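Local atomic coordinates of F-actin-capping protein subunit alpha (Dictyostelium discoideum, PDB entry 4AKR), a protein that binds the fast-growing barbed ends of actin filaments independently of calcium and blocks subunit exchange there without severing the filaments. Residues A[107-110]-A[111-114]; A[240-243]-A[244-248]. All blocks are in the same frame, centred on the assembly; numbering follows the deposited sequence.

Contact 1: residues A[107-110]-A[111-114]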
ATOM      1  N   ILE A 107     -37.908   7.842  -4.294  1.00 27.06           N
ATOM      2  CA  ILE A 107     -37.399   8.793  -5.269  1.00 25.62           C
ATOM      3  C   ILE A 107     -38.219  10.076  -5.218  1.00 26.63           C
ATOM      4  O   ILE A 107     -39.449  10.039  -5.258  1.00 28.62           O
ATOM      5  CB  ILE A 107     -37.460   8.189  -6.690  1.00 24.42           C
ATOM      6  CG1 ILE A 107     -36.673   6.870  -6.716  1.00 23.34           C
ATOM      7  CG2 ILE A 107     -36.921   9.188  -7.711  1.00 22.17           C
ATOM      8  CD1 ILE A 107     -36.796   6.086  -8.012  1.00 22.47           C
ATOM      9  N   GLU A 108     -37.538  11.212  -5.116  1.00 26.88           N
ATOM     10  CA  GLU A 108     -38.224  12.498  -5.076  1.00 27.42           C
ATOM     11  C   GLU A 108     -38.639  12.908  -6.482  1.00 26.98           C
ATOM     12  O   GLU A 108     -37.814  13.369  -7.271  1.00 25.15           O
ATOM     13  CB  GLU A 108     -37.312  13.559  -4.461  1.00 28.94           C
ATOM     14  CG  GLU A 108     -37.096  13.368  -2.972  1.00 30.95           C
ATOM     15  CD  GLU A 108     -36.013  14.264  -2.424  1.00 32.89           C
ATOM     16  OE1 GLU A 108     -36.074  15.491  -2.665  1.00 33.74           O
ATOM     17  OE2 GLU A 108     -35.102  13.737  -1.747  1.00 34.49           O
ATOM     18  N   GLN A 109     -39.926  12.742  -6.784  1.00 27.40           N
ATOM     19  CA  GLN A 109     -40.458  13.070  -8.105  1.00 25.87           C
ATOM     20  C   GLN A 109     -40.380  14.540  -8.505  1.00 25.90           C
ATOM     21  O   GLN A 109     -40.217  14.847  -9.681  1.00 25.73           O
ATOM     22  CB  GLN A 109     -41.920  12.608  -8.226  1.00 26.43           C
ATOM     23  CG  GLN A 109     -42.137  11.105  -8.126  1.00 24.69           C
ATOM     24  CD  GLN A 109     -41.246  10.320  -9.066  1.00 22.66           C
ATOM     25  OE1 GLN A 109     -41.126  10.646 -10.238  1.00 23.19           O
ATOM     26  NE2 GLN A 109     -40.620   9.269  -8.550  1.00 24.32           N
ATOM     27  N   ASP A 110     -40.488  15.454  -7.547  1.00 26.12           N
ATOM     28  CA  ASP A 110     -40.467  16.871  -7.896  1.00 28.15           C
ATOM     29  C   ASP A 110     -39.182  17.392  -8.533  1.00 28.14           C
ATOM     30  O   ASP A 110     -39.195  18.435  -9.180  1.00 29.54           O
ATOM     31  CB  ASP A 110     -40.845  17.730  -6.684  1.00 31.30           C
ATOM     32  CG  ASP A 110     -39.965  17.474  -5.477  1.00 34.75           C
ATOM     33  OD1 ASP A 110     -38.913  16.817  -5.617  1.00 37.79           O
ATOM     34  OD2 ASP A 110     -40.336  17.942  -4.382  1.00 36.95           O
ATOM     35  N   ILE A 111     -38.084  16.662  -8.373  1.00 27.89           N
ATOM     36  CA  ILE A 111     -36.806  17.073  -8.950  1.00 26.29           C
ATOM     37  C   ILE A 111     -36.245  15.959  -9.839  1.00 25.97           C
ATOM     38  O   ILE A 111     -35.123  16.043 -10.332  1.00 26.48           O
ATOM     39  CB  ILE A 111     -35.783  17.385  -7.841  1.00 25.33           C
ATOM     40  CG1 ILE A 111     -35.453  16.115  -7.064  1.00 23.85           C
ATOM     41  CG2 ILE A 111     -36.365  18.394  -6.874  1.00 26.62           C
ATOM     42  CD1 ILE A 111     -34.401  16.318  -6.002  1.00 25.42           C
ATOM     43  N   GLU A 112     -37.046  14.921 -10.041  1.00 25.13           N
ATOM     44  CA  GLU A 112     -36.648  13.764 -10.840  1.00 23.12           C
ATOM     45  C   GLU A 112     -36.190  14.113 -12.248  1.00 22.13           C
ATOM     46  O   GLU A 112     -35.373  13.395 -12.821  1.00 22.09           O
ATOM     47  CB  GLU A 112     -37.809  12.761 -10.884  1.00 22.18           C
ATOM     48  CG  GLU A 112     -37.637  11.554 -11.810  1.00 23.20           C
ATOM     49  CD  GLU A 112     -36.421  10.698 -11.492  1.00 23.16           C
ATOM     50  OE1 GLU A 112     -35.881  10.801 -10.369  1.00 23.87           O
ATOM     51  OE2 GLU A 112     -36.016   9.910 -12.372  1.00 22.77           O
ATOM     52  N   GLN A 113     -36.700  15.206 -12.812  1.00 22.08           N
ATOM     53  CA  GLN A 113     -36.298  15.587 -14.163  1.00 22.00           C
ATOM     54  C   GLN A 113     -34.842  16.021 -14.183  1.00 20.97           C
ATOM     55  O   GLN A 113     -34.160  15.889 -15.197  1.00 20.87           O
ATOM     56  CB  GLN A 113     -37.192  16.704 -14.721  1.00 23.53           C
ATOM     57  CG  GLN A 113     -38.636  16.262 -14.961  1.00 26.30           C
ATOM     58  CD  GLN A 113     -39.424  17.209 -15.858  1.00 28.91           C
ATOM     59  OE1 GLN A 113     -40.614  17.002 -16.096  1.00 29.92           O
ATOM     60  NE2 GLN A 113     -38.761  18.246 -16.368  1.00 29.24           N
ATOM     61  N   TYR A 114     -34.368  16.545 -13.060  1.00 20.79           N
ATOM     62  CA  TYR A 114     -32.974  16.959 -12.960  1.00 20.02           C
ATOM     63  C   TYR A 114     -32.121  15.720 -12.757  1.00 17.04           C
ATOM     64  O   TYR A 114     -31.099  15.551 -13.408  1.00 17.32           O
ATOM     65  CB  TYR A 114     -32.784  17.955 -11.798  1.00 21.81           C
ATOM     66  CG  TYR A 114     -33.198  19.358 -12.178  1.00 23.62           C
ATOM     67  CD1 TYR A 114     -32.434  20.109 -13.072  1.00 25.23           C
ATOM     68  CD2 TYR A 114     -34.397  19.906 -11.717  1.00 25.41           C
ATOM     69  CE1 TYR A 114     -32.854  21.372 -13.509  1.00 26.99           C
ATOM     70  CE2 TYR A 114     -34.827  21.167 -12.143  1.00 27.33           C
ATOM     71  CZ  TYR A 114     -34.051  21.892 -13.042  1.00 29.50           C
ATOM     72  OH  TYR A 114     -34.478  23.126 -13.483  1.00 30.79           O
TER
HETATM   73  O   HOH W   1     -35.533  12.439  -8.270  1.00 14.81           O
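I111 lies obliquely across E108 at a tight turn that leads into helix 112-129, with I111 itself as the N-cap residue. Its CG1 stands between its own backbone N and carbonyl carbon (chi1 65°), which brings this branch 3.6 Å from E108 O, while the extended end, CD1, reaches 3.8 Å from E108 OE1. That carboxylate is held elsewhere: OE1 forms a salt bridge with K141, a partner shared with D110 OD2, and OE2 is hydrogen-bonded to T140. I111 also packs on I146 of strand 145-158, so an alanine here would probably open a gap over that strand and leave the E108 chain without its apolar neighbour. The backbone closes the turn loosely, through a weak bond from I111 N to E108 O at 3.5 Å. E112 N to Q109 O is firmer at 3.2 Å, although the donor stands well above the carbonyl plane. The side chains of Q109 and E112 run alongside each other, their amide and carboxylate planes 37° apart. Bent at chi2 (59°), the E112 chain turns its carboxylate back toward I107, whose CG2 methyl sits 3.3 Å from OE1. OE1 also forms a salt bridge with R115, one turn further on. A water bridges turn and helix start, donating to E112 OE1 and to E108 O, each at 2.7 Å.

Contact 2: residues A[240-243]-A[244-248]; sequences DNNY and STMGD
N241 O is gripped twice by T245: the backbone N donates to it at 3.1 Å, in the carbonyl plane, and the hydroxyl OG1 adds a weak bond at 3.4 Å. This is the i to i+4 pattern of an alpha-helix, here the last turns of helix 217-248, with the threonine hydroxyl folded back onto the preceding turn. The fold-back follows from the first torsion of T245 (chi1 -59°), which sets OG1 beside its own backbone N, on the side from which N241 O approaches. The next two rungs repeat the main-chain pattern. M246 N meets N242 O at 2.9 Å in an almost straight bond (173°), and G247 N meets Y243 O at 3.0 Å; in both the donor is tilted somewhat from the carbonyl plane. Beside the first of these bonds M246 leans on the residue one turn back: its CG lies 3.3 Å from N242 O, and the two side chains cross at a slant. The placing of the methyl CE against the N242 amide is doubtful in the model. On the preceding turn the Y243 ring receives D240 CA at its edge, in the ring plane. This region faces the partner subunit of the capping-protein heterodimer: side chains of that other chain pack on N242, Y243 and T245, and one makes a weak hydrogen bond with D240 OD1. The same helical spacing carries through to the final residue, and G247 O accepts from K252 just beyond the helix. At the end itself D248 N donates to S244 O at 2.7 Å and, more weakly, to T245 O at 3.2 Å.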
ATOM      1  N   ASP A 240      -0.354  11.098 -14.354  1.00 27.97           N
ATOM      2  CA  ASP A 240       0.610  10.468 -15.251  1.00 28.98           C
ATOM      3  C   ASP A 240       1.959  11.180 -15.165  1.00 29.36           C
ATOM      4  O   ASP A 240       3.013  10.541 -15.169  1.00 29.20           O
ATOM      5  CB  ASP A 240       0.111  10.483 -16.702  1.00 29.97           C
ATOM      6  CG  ASP A 240      -0.936   9.408 -16.981  1.00 33.28           C
ATOM      7  OD1 ASP A 240      -0.940   8.361 -16.289  1.00 33.41           O
ATOM      8  OD2 ASP A 240      -1.746   9.598 -17.915  1.00 34.46           O
ATOM      9  N   ASN A 241       1.918  12.505 -15.095  1.00 29.13           N
ATOM     10  CA  ASN A 241       3.132  13.311 -14.986  1.00 30.12           C
ATOM     11  C   ASN A 241       3.842  12.990 -13.668  1.00 30.05           C
ATOM     12  O   ASN A 241       5.058  12.792 -13.636  1.00 30.66           O
ATOM     13  CB  ASN A 241       2.783  14.802 -14.998  1.00 30.26           C
ATOM     14  CG  ASN A 241       2.101  15.237 -16.276  1.00 32.31           C
ATOM     15  OD1 ASN A 241       1.320  16.199 -16.280  1.00 33.23           O
ATOM     16  ND2 ASN A 241       2.400  14.551 -17.373  1.00 31.67           N
ATOM     17  N   ASN A 242       3.064  12.942 -12.589  1.00 28.59           N
ATOM     18  CA  ASN A 242       3.586  12.668 -11.258  1.00 27.99           C
ATOM     19  C   ASN A 242       4.452  11.415 -11.190  1.00 28.66           C
ATOM     20  O   ASN A 242       5.440  11.380 -10.455  1.00 28.35           O
ATOM     21  CB  ASN A 242       2.437  12.545 -10.262  1.00 29.03           C
ATOM     22  CG  ASN A 242       2.922  12.418  -8.835  1.00 29.49           C
ATOM     23  OD1 ASN A 242       3.533  13.339  -8.295  1.00 33.58           O
ATOM     24  ND2 ASN A 242       2.659  11.275  -8.217  1.00 28.08           N
ATOM     25  N   TYR A 243       4.075  10.380 -11.937  1.00 27.79           N
ATOM     26  CA  TYR A 243       4.856   9.149 -11.949  1.00 28.53           C
ATOM     27  C   TYR A 243       6.291   9.425 -12.364  1.00 28.48           C
ATOM     28  O   TYR A 243       7.236   8.938 -11.742  1.00 27.58           O
ATOM     29  CB  TYR A 243       4.252   8.128 -12.913  1.00 29.79           C
ATOM     30  CG  TYR A 243       3.048   7.409 -12.355  1.00 33.00           C
ATOM     31  CD1 TYR A 243       3.186   6.493 -11.315  1.00 33.54           C
ATOM     32  CD2 TYR A 243       1.770   7.649 -12.859  1.00 33.13           C
ATOM     33  CE1 TYR A 243       2.084   5.833 -10.787  1.00 36.00           C
ATOM     34  CE2 TYR A 243       0.665   6.995 -12.341  1.00 35.19           C
ATOM     35  CZ  TYR A 243       0.831   6.089 -11.306  1.00 35.83           C
ATOM     36  OH  TYR A 243      -0.260   5.434 -10.788  1.00 40.01           O
ATOM     37  N   SER A 244       6.442  10.207 -13.427  1.00 28.45           N
ATOM     38  CA  SER A 244       7.754  10.550 -13.949  1.00 28.35           C
ATOM     39  C   SER A 244       8.521  11.360 -12.920  1.00 27.97           C
ATOM     40  O   SER A 244       9.665  11.050 -12.598  1.00 28.58           O
ATOM     41  CB  SER A 244       7.608  11.359 -15.240  1.00 27.19           C
ATOM     42  OG  SER A 244       6.845  10.645 -16.190  1.00 30.06           O
ATOM     43  N   THR A 245       7.877  12.402 -12.411  1.00 28.20           N
ATOM     44  CA  THR A 245       8.486  13.268 -11.415  1.00 27.74           C
ATOM     45  C   THR A 245       9.040  12.470 -10.245  1.00 27.27           C
ATOM     46  O   THR A 245      10.201  12.629  -9.883  1.00 27.67           O
ATOM     47  CB  THR A 245       7.467  14.283 -10.885  1.00 27.30           C
ATOM     48  OG1 THR A 245       6.972  15.072 -11.974  1.00 27.55           O
ATOM     49  CG2 THR A 245       8.113  15.194  -9.860  1.00 27.82           C
ATOM     50  N   MET A 246       8.210  11.612  -9.660  1.00 27.39           N
ATOM     51  CA  MET A 246       8.632  10.799  -8.528  1.00 29.14           C
ATOM     52  C   MET A 246       9.813   9.925  -8.882  1.00 29.91           C
ATOM     53  O   MET A 246      10.822   9.925  -8.184  1.00 31.84           O
ATOM     54  CB  MET A 246       7.489   9.911  -8.027  1.00 29.37           C
ATOM     55  CG  MET A 246       6.356  10.667  -7.348  1.00 30.46           C
ATOM     56  SD  MET A 246       5.196   9.562  -6.518  1.00 31.47           S
ATOM     57  CE  MET A 246       4.234   8.975  -7.886  1.00 31.85           C
ATOM     58  N   GLY A 247       9.686   9.182  -9.973  1.00 31.40           N
ATOM     59  CA  GLY A 247      10.755   8.294 -10.387  1.00 34.40           C
ATOM     60  C   GLY A 247      12.004   8.984 -10.909  1.00 36.20           C
ATOM     61  O   GLY A 247      13.070   8.372 -10.961  1.00 35.78           O
ATOM     62  N   ASP A 248      11.879  10.250 -11.303  1.00 37.41           N
ATOM     63  CA  ASP A 248      13.017  10.995 -11.823  1.00 39.57           C
ATOM     64  C   ASP A 248      13.588  11.966 -10.812  1.00 38.89           C
ATOM     65  O   ASP A 248      14.626  12.571 -11.052  1.00 41.30           O
ATOM     66  CB  ASP A 248      12.640  11.765 -13.092  1.00 42.93           C
ATOM     67  CG  ASP A 248      12.501  10.863 -14.301  1.00 46.52           C
ATOM     68  OD1 ASP A 248      11.483  10.139 -14.400  1.00 49.14           O
ATOM     69  OD2 ASP A 248      13.423  10.869 -15.150  1.00 49.13           O
TER

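Contacts 1 and 2 illustrate how short-range contacts mark a helix start in one place and a helix end in another: 107-114 forms the entry to helix 112-129, whereas 240-248 finishes helix 217-248. Along the chain the five-stranded antiparallel sheet, 134-213, comes between them. In space their centres are 44 Å apart and their nearest atoms about 30 Å apart, on opposite sides of the chain's centre, so neither touches the other. Their surroundings differ too. Contact 1 is met by no other chain of the assembly and leans on its own sheet, while contact 2 lies against the partner subunit. Beyond contact 2 the chain continues into the C-terminal region, which in this family takes part in actin binding.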